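Local coordinates for putative bacterial transcription regulation protein (Staphylococcus aureus, PDB 3LUR) that probably binds small-molecule effectors in transcription regulation, through a domain of the integron-associated effector binding family, at residues L61-L66 with S71-V76; Q112-V117 with F134-Q139; Q7-L12 with G53-I58. All coordinates share one frame; numbering follows the deposited sequence.

Interaction 1: residues L61-L66 with S71-V76; sequences LCIPEL and SYMIAV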
ATOM      1  N   LEU A  61       2.455   1.109  -0.737  1.00 11.97           N
ATOM      2  CA  LEU A  61       2.564   1.509   0.671  1.00 12.32           C
ATOM      3  C   LEU A  61       2.574   3.018   0.808  1.00 13.21           C
ATOM      4  O   LEU A  61       3.474   3.707   0.292  1.00 13.08           O
ATOM      5  CB  LEU A  61       3.838   0.919   1.308  1.00 12.81           C
ATOM      6  CG  LEU A  61       4.067   1.135   2.814  1.00 13.38           C
ATOM      7  CD1 LEU A  61       3.199   0.214   3.677  1.00 12.82           C
ATOM      8  CD2 LEU A  61       5.529   0.937   3.157  1.00 13.09           C
ATOM      9  N   CYS A  62       1.601   3.531   1.563  1.00 14.17           N
ATOM     10  CA  CYS A  62       1.481   4.930   1.833  1.00 14.69           C
ATOM     11  C   CYS A  62       2.177   5.241   3.133  1.00 14.97           C
ATOM     12  O   CYS A  62       1.861   4.646   4.165  1.00 14.39           O
ATOM     13  CB  CYS A  62       0.004   5.297   1.897  1.00 15.39           C
ATOM     14  SG  CYS A  62      -0.829   4.971   0.297  1.00 21.27           S
ATOM     15  N   ILE A  63       3.154   6.147   3.059  1.00 14.26           N
ATOM     16  CA  ILE A  63       4.018   6.469   4.169  1.00 15.21           C
ATOM     17  C   ILE A  63       3.831   7.947   4.512  1.00 15.84           C
ATOM     18  O   ILE A  63       4.444   8.820   3.899  1.00 15.36           O
ATOM     19  CB  ILE A  63       5.517   6.144   3.850  1.00 15.02           C
ATOM     20  CG1 ILE A  63       5.675   4.678   3.449  1.00 14.46           C
ATOM     21  CG2 ILE A  63       6.452   6.456   5.079  1.00 16.50           C
ATOM     22  CD1 ILE A  63       7.046   4.295   2.901  1.00 14.54           C
ATOM     23  N   PRO A  64       2.937   8.232   5.462  1.00 17.47           N
ATOM     24  CA  PRO A  64       2.851   9.650   5.882  1.00 18.63           C
ATOM     25  C   PRO A  64       4.199  10.081   6.408  1.00 20.05           C
ATOM     26  O   PRO A  64       4.822   9.344   7.195  1.00 21.20           O
ATOM     27  CB  PRO A  64       1.815   9.638   7.001  1.00 18.72           C
ATOM     28  CG  PRO A  64       1.031   8.358   6.816  1.00 17.94           C
ATOM     29  CD  PRO A  64       2.004   7.370   6.198  1.00 17.46           C
ATOM     30  N   GLU A  65       4.703  11.205   5.923  1.00 21.30           N
ATOM     31  CA  GLU A  65       5.986  11.694   6.387  1.00 22.64           C
ATOM     32  C   GLU A  65       5.743  12.688   7.524  1.00 23.44           C
ATOM     33  O   GLU A  65       4.680  13.312   7.608  1.00 22.95           O
ATOM     34  CB  GLU A  65       6.787  12.329   5.250  1.00 22.92           C
ATOM     35  CG  GLU A  65       7.119  11.364   4.089  1.00 24.68           C
ATOM     36  CD  GLU A  65       8.024  10.199   4.493  1.00 26.24           C
ATOM     37  OE1 GLU A  65       8.313  10.038   5.707  1.00 29.07           O
ATOM     38  OE2 GLU A  65       8.442   9.440   3.597  1.00 26.67           O
ATOM     39  N   LEU A  66       6.725  12.812   8.402  1.00 24.65           N
ATOM     40  CA  LEU A  66       6.584  13.679   9.587  1.00 25.37           C
ATOM     41  C   LEU A  66       6.247  15.136   9.239  1.00 24.77           C
ATOM     42  O   LEU A  66       5.393  15.745   9.910  1.00 25.79           O
ATOM     43  CB  LEU A  66       7.830  13.590  10.499  1.00 25.80           C
ATOM     44  CG  LEU A  66       7.911  12.390  11.482  1.00 27.40           C
ATOM     45  CD1 LEU A  66       6.634  12.290  12.411  1.00 27.80           C
ATOM     46  CD2 LEU A  66       8.154  11.068  10.769  1.00 28.55           C
ATOM     47  N   SER A  71       4.707   9.835   1.191  1.00 13.93           N
ATOM     48  CA  SER A  71       5.498   8.964   0.329  1.00 12.90           C
ATOM     49  C   SER A  71       4.672   7.749  -0.081  1.00 12.18           C
ATOM     50  O   SER A  71       3.765   7.333   0.626  1.00 12.43           O
ATOM     51  CB  SER A  71       6.770   8.508   1.043  1.00 12.77           C
ATOM     52  OG  SER A  71       7.648   9.591   1.263  1.00 12.12           O
ATOM     53  N   TYR A  72       4.962   7.213  -1.251  1.00 11.01           N
ATOM     54  CA  TYR A  72       4.319   6.032  -1.714  1.00 10.06           C
ATOM     55  C   TYR A  72       5.426   5.086  -2.118  1.00  9.82           C
ATOM     56  O   TYR A  72       6.314   5.479  -2.874  1.00  9.17           O
ATOM     57  CB  TYR A  72       3.503   6.345  -2.924  1.00 10.40           C
ATOM     58  CG  TYR A  72       2.611   5.270  -3.402  1.00 10.21           C
ATOM     59  CD1 TYR A  72       1.371   5.076  -2.807  1.00 12.11           C
ATOM     60  CD2 TYR A  72       2.941   4.483  -4.498  1.00 10.08           C
ATOM     61  CE1 TYR A  72       0.492   4.124  -3.266  1.00 11.92           C
ATOM     62  CE2 TYR A  72       2.063   3.515  -4.970  1.00 11.48           C
ATOM     63  CZ  TYR A  72       0.831   3.354  -4.358  1.00 10.30           C
ATOM     64  OH  TYR A  72      -0.088   2.436  -4.806  1.00 10.84           O
HETATM   65  N   MSE A  73       5.390   3.875  -1.608  1.00  9.90           N
HETATM   66  CA  MSE A  73       6.385   2.898  -1.966  1.00 10.18           C
HETATM   67  C   MSE A  73       5.748   1.703  -2.652  1.00 10.32           C
HETATM   68  O   MSE A  73       4.828   1.054  -2.126  1.00 10.94           O
HETATM   69  CB  MSE A  73       7.191   2.471  -0.728  1.00 10.47           C
HETATM   70  CG  MSE A  73       8.273   1.454  -1.002  1.00 10.26           C
HETATM   71 SE   MSE A  73       8.984   0.881   0.735  0.75 13.61          SE
HETATM   72  CE  MSE A  73      10.318  -0.342   0.123  1.00 11.69           C
ATOM     73  N   ILE A  74       6.222   1.413  -3.853  1.00 10.03           N
ATOM     74  CA  ILE A  74       5.801   0.211  -4.561  1.00  9.56           C
ATOM     75  C   ILE A  74       6.751  -0.861  -4.043  1.00  9.70           C
ATOM     76  O   ILE A  74       7.968  -0.696  -4.120  1.00  9.64           O
ATOM     77  CB  ILE A  74       5.918   0.413  -6.065  1.00  9.53           C
ATOM     78  CG1 ILE A  74       4.851   1.422  -6.490  1.00 10.37           C
ATOM     79  CG2 ILE A  74       5.781  -0.930  -6.833  1.00  8.93           C
ATOM     80  CD1 ILE A  74       4.942   1.858  -7.953  1.00 10.54           C
ATOM     81  N   ALA A  75       6.206  -1.938  -3.498  1.00  9.05           N
ATOM     82  CA  ALA A  75       7.041  -2.897  -2.819  1.00  9.13           C
ATOM     83  C   ALA A  75       6.417  -4.274  -2.717  1.00  9.15           C
ATOM     84  O   ALA A  75       5.189  -4.457  -2.853  1.00  9.27           O
ATOM     85  CB  ALA A  75       7.293  -2.383  -1.393  1.00  9.37           C
ATOM     86  N   VAL A  76       7.275  -5.233  -2.424  1.00  9.19           N
ATOM     87  CA  VAL A  76       6.847  -6.603  -2.153  0.67  9.24           C
ATOM     88  C   VAL A  76       7.449  -7.037  -0.830  1.00  9.79           C
ATOM     89  O   VAL A  76       8.479  -6.513  -0.401  1.00 10.62           O
ATOM     90  CB  VAL A  76       7.297  -7.615  -3.237  0.67  9.45           C
ATOM     91  CG1 VAL A  76       6.693  -7.264  -4.586  0.67  8.04           C
ATOM     92  CG2 VAL A  76       8.841  -7.710  -3.332  0.67  8.39           C
TER

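Interaction 2: residues Q112-V117 with F134-Q139; sequences QKMEEV and FFELYQ. With EDO (1,2-ethanediol), chain H.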
ATOM      1  N   GLN A 112     -10.976   6.285  -4.813  1.00 12.96           N
ATOM      2  CA  GLN A 112     -12.319   6.556  -4.276  0.67 12.98           C
ATOM      3  C   GLN A 112     -12.494   5.857  -2.953  1.00 12.61           C
ATOM      4  O   GLN A 112     -12.952   6.452  -1.968  1.00 11.78           O
ATOM      5  CB  GLN A 112     -13.411   6.079  -5.219  0.67 13.16           C
ATOM      6  CG  GLN A 112     -14.862   6.543  -4.831  0.67 15.05           C
ATOM      7  CD  GLN A 112     -15.608   5.669  -3.780  0.67 16.52           C
ATOM      8  OE1 GLN A 112     -15.200   4.521  -3.433  0.67 18.46           O
ATOM      9  NE2 GLN A 112     -16.742   6.195  -3.312  0.67 12.39           N
ATOM     10  N   LYS A 113     -12.127   4.581  -2.912  1.00 12.07           N
ATOM     11  CA  LYS A 113     -12.288   3.821  -1.686  1.00 11.89           C
ATOM     12  C   LYS A 113     -11.384   4.331  -0.586  1.00 12.17           C
ATOM     13  O   LYS A 113     -11.774   4.352   0.577  1.00 12.02           O
ATOM     14  CB  LYS A 113     -12.013   2.339  -1.915  1.00 12.22           C
ATOM     15  CG  LYS A 113     -12.350   1.451  -0.698  1.00 11.79           C
ATOM     16  CD  LYS A 113     -13.846   1.405  -0.409  1.00 14.96           C
ATOM     17  CE  LYS A 113     -14.135   0.493   0.763  1.00 16.55           C
ATOM     18  NZ  LYS A 113     -15.522   0.058   0.820  1.00 16.04           N
HETATM   19  N   MSE A 114     -10.175   4.751  -0.946  1.00 12.61           N
HETATM   20  CA  MSE A 114      -9.242   5.239   0.041  1.00 13.01           C
HETATM   21  C   MSE A 114      -9.824   6.514   0.682  1.00 12.97           C
HETATM   22  O   MSE A 114      -9.756   6.704   1.905  1.00 12.21           O
HETATM   23  CB  MSE A 114      -7.869   5.494  -0.589  1.00 13.64           C
HETATM   24  CG  MSE A 114      -6.846   5.963   0.432  1.00 13.97           C
HETATM   25 SE   MSE A 114      -6.480   4.592   1.787  0.75 13.37          SE
HETATM   26  CE  MSE A 114      -5.303   3.500   0.728  1.00 13.53           C
ATOM     27  N   GLU A 115     -10.420   7.372  -0.126  1.00 12.55           N
ATOM     28  CA  GLU A 115     -11.069   8.558   0.412  1.00 12.79           C
ATOM     29  C   GLU A 115     -12.211   8.171   1.384  1.00 12.42           C
ATOM     30  O   GLU A 115     -12.359   8.786   2.451  1.00 12.39           O
ATOM     31  CB  GLU A 115     -11.611   9.420  -0.696  1.00 13.29           C
ATOM     32  CG  GLU A 115     -12.314  10.652  -0.184  1.00 15.25           C
ATOM     33  N   GLU A 116     -13.004   7.163   1.018  1.00 11.12           N
ATOM     34  CA  GLU A 116     -14.101   6.703   1.891  1.00 10.76           C
ATOM     35  C   GLU A 116     -13.501   6.172   3.200  1.00 10.53           C
ATOM     36  O   GLU A 116     -14.007   6.472   4.283  1.00  9.86           O
ATOM     37  CB  GLU A 116     -14.923   5.584   1.258  1.00 11.08           C
ATOM     38  CG  GLU A 116     -15.530   5.892  -0.110  1.00 12.93           C
ATOM     39  CD  GLU A 116     -16.639   6.908  -0.071  1.00 13.82           C
ATOM     40  OE1 GLU A 116     -16.853   7.560   0.969  1.00 14.78           O
ATOM     41  OE2 GLU A 116     -17.344   7.041  -1.086  1.00 16.75           O
ATOM     42  N   VAL A 117     -12.423   5.394   3.087  1.00 10.49           N
ATOM     43  CA  VAL A 117     -11.750   4.830   4.279  1.00 10.60           C
ATOM     44  C   VAL A 117     -11.252   5.928   5.216  1.00 10.89           C
ATOM     45  O   VAL A 117     -11.492   5.866   6.406  1.00 10.49           O
ATOM     46  CB  VAL A 117     -10.581   3.912   3.900  1.00 11.06           C
ATOM     47  CG1 VAL A 117      -9.779   3.575   5.127  1.00 11.09           C
ATOM     48  CG2 VAL A 117     -11.097   2.675   3.248  1.00 12.07           C
ATOM     49  N   PHE A 134       0.182   2.644   5.772  1.00 11.67           N
ATOM     50  CA  PHE A 134      -0.979   1.880   5.380  1.00 11.95           C
ATOM     51  C   PHE A 134      -0.795   1.510   3.909  1.00 12.14           C
ATOM     52  O   PHE A 134      -0.024   2.147   3.217  1.00 12.36           O
ATOM     53  CB  PHE A 134      -2.281   2.661   5.628  1.00 11.85           C
ATOM     54  CG  PHE A 134      -2.337   4.016   4.975  1.00 12.84           C
ATOM     55  CD1 PHE A 134      -1.762   5.137   5.595  1.00 13.42           C
ATOM     56  CD2 PHE A 134      -3.014   4.186   3.760  1.00 12.98           C
ATOM     57  CE1 PHE A 134      -1.841   6.411   5.002  1.00 13.83           C
ATOM     58  CE2 PHE A 134      -3.085   5.462   3.156  1.00 14.33           C
ATOM     59  CZ  PHE A 134      -2.491   6.564   3.777  1.00 13.85           C
ATOM     60  N   PHE A 135      -1.463   0.472   3.446  1.00 11.73           N
ATOM     61  CA  PHE A 135      -1.190   0.031   2.082  1.00 11.88           C
ATOM     62  C   PHE A 135      -2.351  -0.511   1.294  1.00 11.83           C
ATOM     63  O   PHE A 135      -3.340  -0.991   1.843  1.00 11.79           O
ATOM     64  CB  PHE A 135      -0.006  -0.972   2.072  1.00 11.90           C
ATOM     65  CG  PHE A 135      -0.216  -2.230   2.892  1.00 11.73           C
ATOM     66  CD1 PHE A 135       0.152  -2.275   4.226  1.00 11.91           C
ATOM     67  CD2 PHE A 135      -0.725  -3.391   2.297  1.00 11.48           C
ATOM     68  CE1 PHE A 135      -0.004  -3.428   4.966  1.00 13.17           C
ATOM     69  CE2 PHE A 135      -0.867  -4.559   3.027  1.00 14.18           C
ATOM     70  CZ  PHE A 135      -0.527  -4.578   4.371  1.00 12.08           C
ATOM     71  N   GLU A 136      -2.180  -0.430  -0.024  1.00 11.49           N
ATOM     72  CA  GLU A 136      -3.036  -1.063  -0.993  1.00 11.56           C
ATOM     73  C   GLU A 136      -2.317  -2.358  -1.340  1.00 11.39           C
ATOM     74  O   GLU A 136      -1.102  -2.357  -1.519  1.00 10.88           O
ATOM     75  CB  GLU A 136      -3.119  -0.179  -2.245  1.00 11.69           C
ATOM     76  CG  GLU A 136      -3.616   1.212  -1.966  1.00 13.02           C
ATOM     77  CD  GLU A 136      -3.091   2.263  -2.927  1.00 16.57           C
ATOM     78  OE1 GLU A 136      -2.466   1.946  -3.962  1.00 15.82           O
ATOM     79  OE2 GLU A 136      -3.313   3.432  -2.633  1.00 17.54           O
ATOM     80  N   LEU A 137      -3.044  -3.445  -1.459  1.00 11.14           N
ATOM     81  CA  LEU A 137      -2.433  -4.707  -1.821  1.00 11.29           C
ATOM     82  C   LEU A 137      -3.114  -5.206  -3.086  1.00 11.36           C
ATOM     83  O   LEU A 137      -4.360  -5.411  -3.124  1.00 11.33           O
ATOM     84  CB  LEU A 137      -2.539  -5.713  -0.679  1.00 11.03           C
ATOM     85  CG  LEU A 137      -1.917  -7.103  -0.904  1.00 11.63           C
ATOM     86  CD1 LEU A 137      -0.369  -6.987  -1.058  1.00 13.52           C
ATOM     87  CD2 LEU A 137      -2.299  -8.098   0.191  1.00 13.43           C
ATOM     88  N   TYR A 138      -2.290  -5.425  -4.112  1.00 11.38           N
ATOM     89  CA  TYR A 138      -2.756  -5.818  -5.465  1.00 10.47           C
ATOM     90  C   TYR A 138      -2.410  -7.254  -5.857  1.00 10.88           C
ATOM     91  O   TYR A 138      -1.257  -7.589  -6.073  1.00 10.48           O
ATOM     92  CB  TYR A 138      -2.152  -4.875  -6.504  1.00 11.09           C
ATOM     93  CG  TYR A 138      -2.538  -3.426  -6.325  1.00 10.72           C
ATOM     94  CD1 TYR A 138      -3.733  -2.946  -6.822  1.00 11.50           C
ATOM     95  CD2 TYR A 138      -1.708  -2.536  -5.663  1.00 10.36           C
ATOM     96  CE1 TYR A 138      -4.086  -1.628  -6.660  1.00 11.66           C
ATOM     97  CE2 TYR A 138      -2.046  -1.238  -5.489  1.00 11.23           C
ATOM     98  CZ  TYR A 138      -3.253  -0.782  -5.977  1.00 11.81           C
ATOM     99  OH  TYR A 138      -3.600   0.536  -5.789  1.00 11.93           O
ATOM    100  N   GLN A 139      -3.432  -8.094  -5.916  1.00 10.10           N
ATOM    101  CA  GLN A 139      -3.328  -9.444  -6.409  1.00 10.86           C
ATOM    102  C   GLN A 139      -3.228  -9.378  -7.917  1.00 10.10           C
ATOM    103  O   GLN A 139      -3.520  -8.316  -8.527  1.00  9.32           O
ATOM    104  CB  GLN A 139      -4.585 -10.233  -6.034  1.00 11.68           C
ATOM    105  CG  GLN A 139      -5.878  -9.660  -6.641  1.00 13.43           C
ATOM    106  CD  GLN A 139      -7.107 -10.427  -6.224  1.00 14.52           C
ATOM    107  OE1 GLN A 139      -7.153 -11.635  -6.340  1.00 14.99           O
ATOM    108  NE2 GLN A 139      -8.113  -9.713  -5.724  1.00 13.12           N
TER
HETATM  109  C1  EDO H 162       0.805 -10.233  -8.887  1.00 43.51           C
HETATM  110  O1  EDO H 162       0.515  -8.978  -8.242  1.00 42.97           O
HETATM  111  C2  EDO H 162       0.545 -11.389  -7.914  1.00 43.89           C
HETATM  112  O2  EDO H 162       1.541 -11.430  -6.885  1.00 44.75           O

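Interaction 3: residues Q7-L12 with G53-I58; sequences QQLASL and GDLAGI. With EDO (1,2-ethanediol), chain I.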
ATOM      1  N   GLN A   7      -7.188  -8.113  10.668  1.00 15.06           N
ATOM      2  CA  GLN A   7      -6.097  -9.002  10.361  1.00 15.27           C
ATOM      3  C   GLN A   7      -4.906  -8.501  11.157  1.00 15.12           C
ATOM      4  O   GLN A   7      -4.921  -7.382  11.667  1.00 14.78           O
ATOM      5  CB  GLN A   7      -5.752  -8.978   8.868  1.00 15.62           C
ATOM      6  CG  GLN A   7      -6.854  -9.439   7.934  1.00 18.71           C
ATOM      7  CD  GLN A   7      -7.231 -10.908   8.123  1.00 22.82           C
ATOM      8  OE1 GLN A   7      -6.555 -11.650   8.839  1.00 24.19           O
ATOM      9  NE2 GLN A   7      -8.332 -11.327   7.488  1.00 25.56           N
ATOM     10  N   GLN A   8      -3.901  -9.338  11.321  1.00 14.75           N
ATOM     11  CA  GLN A   8      -2.697  -8.917  11.990  1.00 14.76           C
ATOM     12  C   GLN A   8      -1.488  -9.422  11.258  1.00 13.81           C
ATOM     13  O   GLN A   8      -1.508 -10.518  10.715  1.00 13.41           O
ATOM     14  CB  GLN A   8      -2.691  -9.365  13.443  1.00 15.82           C
ATOM     15  CG  GLN A   8      -2.728 -10.817  13.686  1.00 18.69           C
ATOM     16  CD  GLN A   8      -2.735 -11.110  15.166  1.00 23.23           C
ATOM     17  OE1 GLN A   8      -3.556 -10.571  15.901  1.00 28.48           O
ATOM     18  NE2 GLN A   8      -1.814 -11.957  15.618  1.00 26.19           N
ATOM     19  N   LEU A   9      -0.443  -8.601  11.217  1.00 12.81           N
ATOM     20  CA  LEU A   9       0.800  -8.977  10.577  1.00 12.13           C
ATOM     21  C   LEU A   9       1.988  -8.903  11.556  1.00 11.67           C
ATOM     22  O   LEU A   9       2.051  -8.017  12.423  1.00 10.40           O
ATOM     23  CB  LEU A   9       1.092  -8.054   9.404  1.00 12.29           C
ATOM     24  CG  LEU A   9       0.137  -8.013   8.217  1.00 13.32           C
ATOM     25  CD1 LEU A   9       0.682  -6.986   7.245  1.00 13.79           C
ATOM     26  CD2 LEU A   9      -0.012  -9.395   7.563  1.00 13.32           C
ATOM     27  N   ALA A  10       2.913  -9.845  11.412  1.00 10.07           N
ATOM     28  CA  ALA A  10       4.201  -9.782  12.068  1.00 10.37           C
ATOM     29  C   ALA A  10       4.979  -8.665  11.362  1.00 10.32           C
ATOM     30  O   ALA A  10       4.507  -8.099  10.363  1.00  9.76           O
ATOM     31  CB  ALA A  10       4.928 -11.077  11.909  1.00 10.02           C
ATOM     32  N   SER A  11       6.161  -8.343  11.850  1.00 10.49           N
ATOM     33  CA  SER A  11       6.943  -7.329  11.178  1.00 11.24           C
ATOM     34  C   SER A  11       7.392  -7.913   9.855  1.00 12.03           C
ATOM     35  O   SER A  11       7.770  -9.078   9.775  1.00 12.24           O
ATOM     36  CB  SER A  11       8.136  -6.877  12.003  1.00 11.38           C
ATOM     37  OG  SER A  11       7.688  -6.212  13.178  1.00 11.24           O
ATOM     38  N   LEU A  12       7.350  -7.110   8.814  1.00 12.41           N
ATOM     39  CA  LEU A  12       7.716  -7.600   7.496  1.00 12.96           C
ATOM     40  C   LEU A  12       8.813  -6.767   6.883  1.00 13.35           C
ATOM     41  O   LEU A  12       8.976  -5.604   7.223  1.00 14.45           O
ATOM     42  CB  LEU A  12       6.496  -7.577   6.585  1.00 12.64           C
ATOM     43  CG  LEU A  12       5.323  -8.466   6.991  1.00 12.66           C
ATOM     44  CD1 LEU A  12       4.159  -8.172   6.102  1.00 12.42           C
ATOM     45  CD2 LEU A  12       5.658  -9.951   6.968  1.00 14.72           C
ATOM     46  N   GLY A  53       5.964 -14.041  -0.724  1.00 17.01           N
ATOM     47  CA  GLY A  53       4.609 -14.492  -0.403  1.00 17.85           C
ATOM     48  C   GLY A  53       4.025 -14.112   0.961  1.00 18.12           C
ATOM     49  O   GLY A  53       2.877 -14.444   1.231  1.00 18.38           O
ATOM     50  N   ASP A  54       4.774 -13.399   1.808  1.00 17.74           N
ATOM     51  CA  ASP A  54       4.247 -12.984   3.124  1.00 17.87           C
ATOM     52  C   ASP A  54       2.933 -12.254   2.955  1.00 17.96           C
ATOM     53  O   ASP A  54       2.049 -12.372   3.804  1.00 17.86           O
ATOM     54  CB  ASP A  54       5.225 -12.088   3.879  1.00 17.87           C
ATOM     55  CG  ASP A  54       6.359 -12.863   4.501  1.00 17.95           C
ATOM     56  OD1 ASP A  54       6.219 -14.080   4.695  1.00 21.19           O
ATOM     57  OD2 ASP A  54       7.383 -12.252   4.834  1.00 16.88           O
ATOM     58  N   LEU A  55       2.862 -11.412   1.919  1.00 17.60           N
ATOM     59  CA  LEU A  55       1.608 -10.795   1.481  1.00 17.64           C
ATOM     60  C   LEU A  55       1.434 -11.203   0.024  1.00 17.63           C
ATOM     61  O   LEU A  55       2.374 -11.112  -0.776  1.00 16.75           O
ATOM     62  CB  LEU A  55       1.624  -9.280   1.618  1.00 17.33           C
ATOM     63  CG  LEU A  55       1.511  -8.788   3.064  1.00 16.65           C
ATOM     64  CD1 LEU A  55       1.764  -7.322   3.161  1.00 16.05           C
ATOM     65  CD2 LEU A  55       0.125  -9.159   3.645  1.00 17.38           C
ATOM     66  N   ALA A  56       0.237 -11.679  -0.312  1.00 18.00           N
ATOM     67  CA  ALA A  56      -0.044 -12.189  -1.665  1.00 18.32           C
ATOM     68  C   ALA A  56      -0.421 -11.054  -2.599  1.00 18.25           C
ATOM     69  O   ALA A  56      -1.592 -10.784  -2.852  1.00 20.01           O
ATOM     70  CB  ALA A  56      -1.163 -13.244  -1.626  1.00 18.73           C
ATOM     71  N   GLY A  57       0.576 -10.395  -3.129  1.00 16.82           N
ATOM     72  CA  GLY A  57       0.349  -9.350  -4.072  1.00 16.01           C
ATOM     73  C   GLY A  57       1.479  -8.362  -3.979  1.00 14.67           C
ATOM     74  O   GLY A  57       2.518  -8.629  -3.347  1.00 15.47           O
ATOM     75  N   ILE A  58       1.313  -7.270  -4.678  1.00 12.92           N
ATOM     76  CA  ILE A  58       2.300  -6.224  -4.653  0.50 12.39           C
ATOM     77  C   ILE A  58       1.648  -5.054  -3.918  1.00 12.21           C
ATOM     78  O   ILE A  58       0.413  -4.816  -4.038  1.00 12.06           O
ATOM     79  CB  ILE A  58       2.815  -5.896  -6.079  0.50 12.01           C
ATOM     80  CG1 ILE A  58       3.927  -4.841  -6.019  0.50 11.68           C
ATOM     81  CG2 ILE A  58       1.668  -5.483  -6.996  0.50 11.53           C
ATOM     82  CD1 ILE A  58       4.758  -4.751  -7.272  0.50 11.56           C
TER
HETATM   83  C1  EDO I 163      -4.972  -9.220  -2.073  1.00 29.10           C
HETATM   84  O1  EDO I 163      -6.108  -9.506  -2.866  1.00 27.21           O
HETATM   85  C2  EDO I 163      -4.492 -10.504  -1.425  1.00 28.72           C
HETATM   86  O2  EDO I 163      -3.975 -11.370  -2.415  1.00 29.70           O

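Interaction 1: residues L61-L66 with S71-V76
Four main-chain bonds zip Leu61 to Met73 and Ile63 to Ser71, two antiparallel hydrogen-bonded pairs of a beta hairpin, with Cys62 and Tyr72 as the non-hydrogen-bonded pair between them. Leu61 N reaches Met73 O at 2.8 Å, and Met73 N returns to Leu61 O at 2.7 Å. Ile63 N and Ser71 O stand 2.8 Å apart, Ser71 N and Ile63 O 2.9 Å.

Toward the turn, the Ser71 hydroxyl donates to the carboxylate of Glu65, which a chain bent at chi2 (-64°) brings back to the strand. The distance from Ser71 OG to Glu65 OE2, 2.5 Å, is very short and its exact value doubtful. Lys18 forms a salt bridge with the same oxygen, and Thr20 also bonds the hydroxyl.

On the face bearing Cys62 and Tyr72, the thiol meets the ring at its edge: Cys62 SG lies 3.8 Å from Tyr72 CD1 and 77° off the ring normal, a sulfur-aromatic contact. Leu61 N lies over one ring face. On the other side of the sheet, Ile63 CD1 rests 4.1 Å from Met73 CB, the two side chains crossing at a slant.

The hairpin lies between strands 5-21 and 134-138. Helix 24-41 covers the Tyr72 side through Ile31 and Trp35; the phenol oxygen hydrogen-bonds Trp35 NE1 and Glu136 OE1 of strand 134-138, while Leu61 packs on Leu14 and Phe135.

Interaction 2: residues Q112-V117 with F134-Q139
Met114 of helix 108-124, present as selenomethionine because the protein was labelled with selenium, lays its selenium and terminal methyl against the ring of Phe134 on the neighbouring strand, a Met-aromatic contact. Met114 SE is 3.8 Å from Phe134 CE2 and 4.9 Å from the ring centroid. Its line to the centroid runs 65° off the ring normal, an oblique approach. The methyl goes further round: Met114 CE comes to the edge, in the ring plane, 3.8 Å from Phe134 CE2. A double bend in the chain, chi2 64° and chi3 79°, folds this methyl back beside the ring. The Phe134 ring also meets His118 at about a right angle.

The same methyl also reaches Glu136 by van der Waals contact, touching both the aliphatic and the acidic part: Met114 CE is 3.9 Å from Glu136 CG and 3.9 Å from Glu136 OE2.

No hydrogen bond crosses between helix and strand. Within the strand, Tyr138 OH donates to Glu136 OE1 at 2.6 Å, arriving from above the carboxylate plane, and Tyr72 OH of the adjoining hairpin bonds the same oxygen. At the far end of the strand, an ethanediol, probably from the crystallisation liquor, makes a weak bond from its O1 to Tyr138 O at 3.1 Å.

The contact therefore has two chemistries. One oxygen of a buried glutamate is gripped by two tyrosine hydroxyls, which would probably stabilise negative charge on it, while the other lies against the methyl of the selenoether. A buried acid ringed by aromatic groups is consistent with an effector pocket, as in the related domain of BmrR, which takes up lipophilic cations.

Interaction 3: residues Q7-L12 with G53-I58
The carboxylate of Asp54 is the flat group that crosses this contact, and methyl CD2 of Leu12 stands well out of its plane, offset toward OD2 and CB. That Leu12 methyl lies 3.6 Å from Asp54 OD2 and 3.8 Å from Asp54 CB, so it touches the carboxylate and its stem alike, and the two side chains run antiparallel past one another. The oxygen's polar need is met separately, by a hydrogen bond to a residue flanking one of the segments.

Leu55 takes up the apolar side of the contact with both branches. Its CD1 meets CD1 of Leu12 at 3.9 Å, the chains crossing at a slant, with Leu55 CG close behind. Its CD2 meets CD2 of Leu9 at 3.9 Å, and here the chains are nearly perpendicular. Leu9 and Leu12 both set CG beside the backbone N and opposite the carbonyl carbon (chi1 -63° for each), which sends their methyls toward the loop. No hydrogen bond joins the two segments, so van der Waals contact carries the join.

Past Leu55 the loop turns tightly. An inverse gamma turn is built round Ala56, closed by a weak bond from Gly57 N to Leu55 O, 3.0 Å long. Gly57 follows with phi 152°, a backbone shape suited to a residue without a side chain. An ethanediol lies near Ala56 O, but its bond is so short as to be doubtful.

The loop links helix 43-50 to strand 58-64 and is tied to strand 70-77, where Leu55 N hydrogen-bonds Thr77 OG1. Backbone bonds join Leu9 to Ser95 and Leu12 to Leu92 of strand 88-103, while Leu9 and Leu55 both pack on Phe135 of strand 134-138, at one end of the barrel.

Along the chain interaction 3 closes first, interaction 1 follows and interaction 2 comes last. Centres of interactions 1 and 2 lie about 13 Å apart, and that of interaction 3 about 15 Å from each. All three reach one antiparallel barrel, in which strands 5-21, 70-77, 58-64 and 134-138 are successive neighbours. Interactions 1 and 2 share the border between 58-64 and 134-138, where Cys62 N meets Phe134 O at 2.7 Å; Ile58 O and Tyr138 N continue it to interaction 3. Tyr72, Glu136 and Tyr138 thus gather on the helix-covered side, the probable effector pocket, while interaction 3 lies toward one end of the barrel, where Leu55 packs on Phe135.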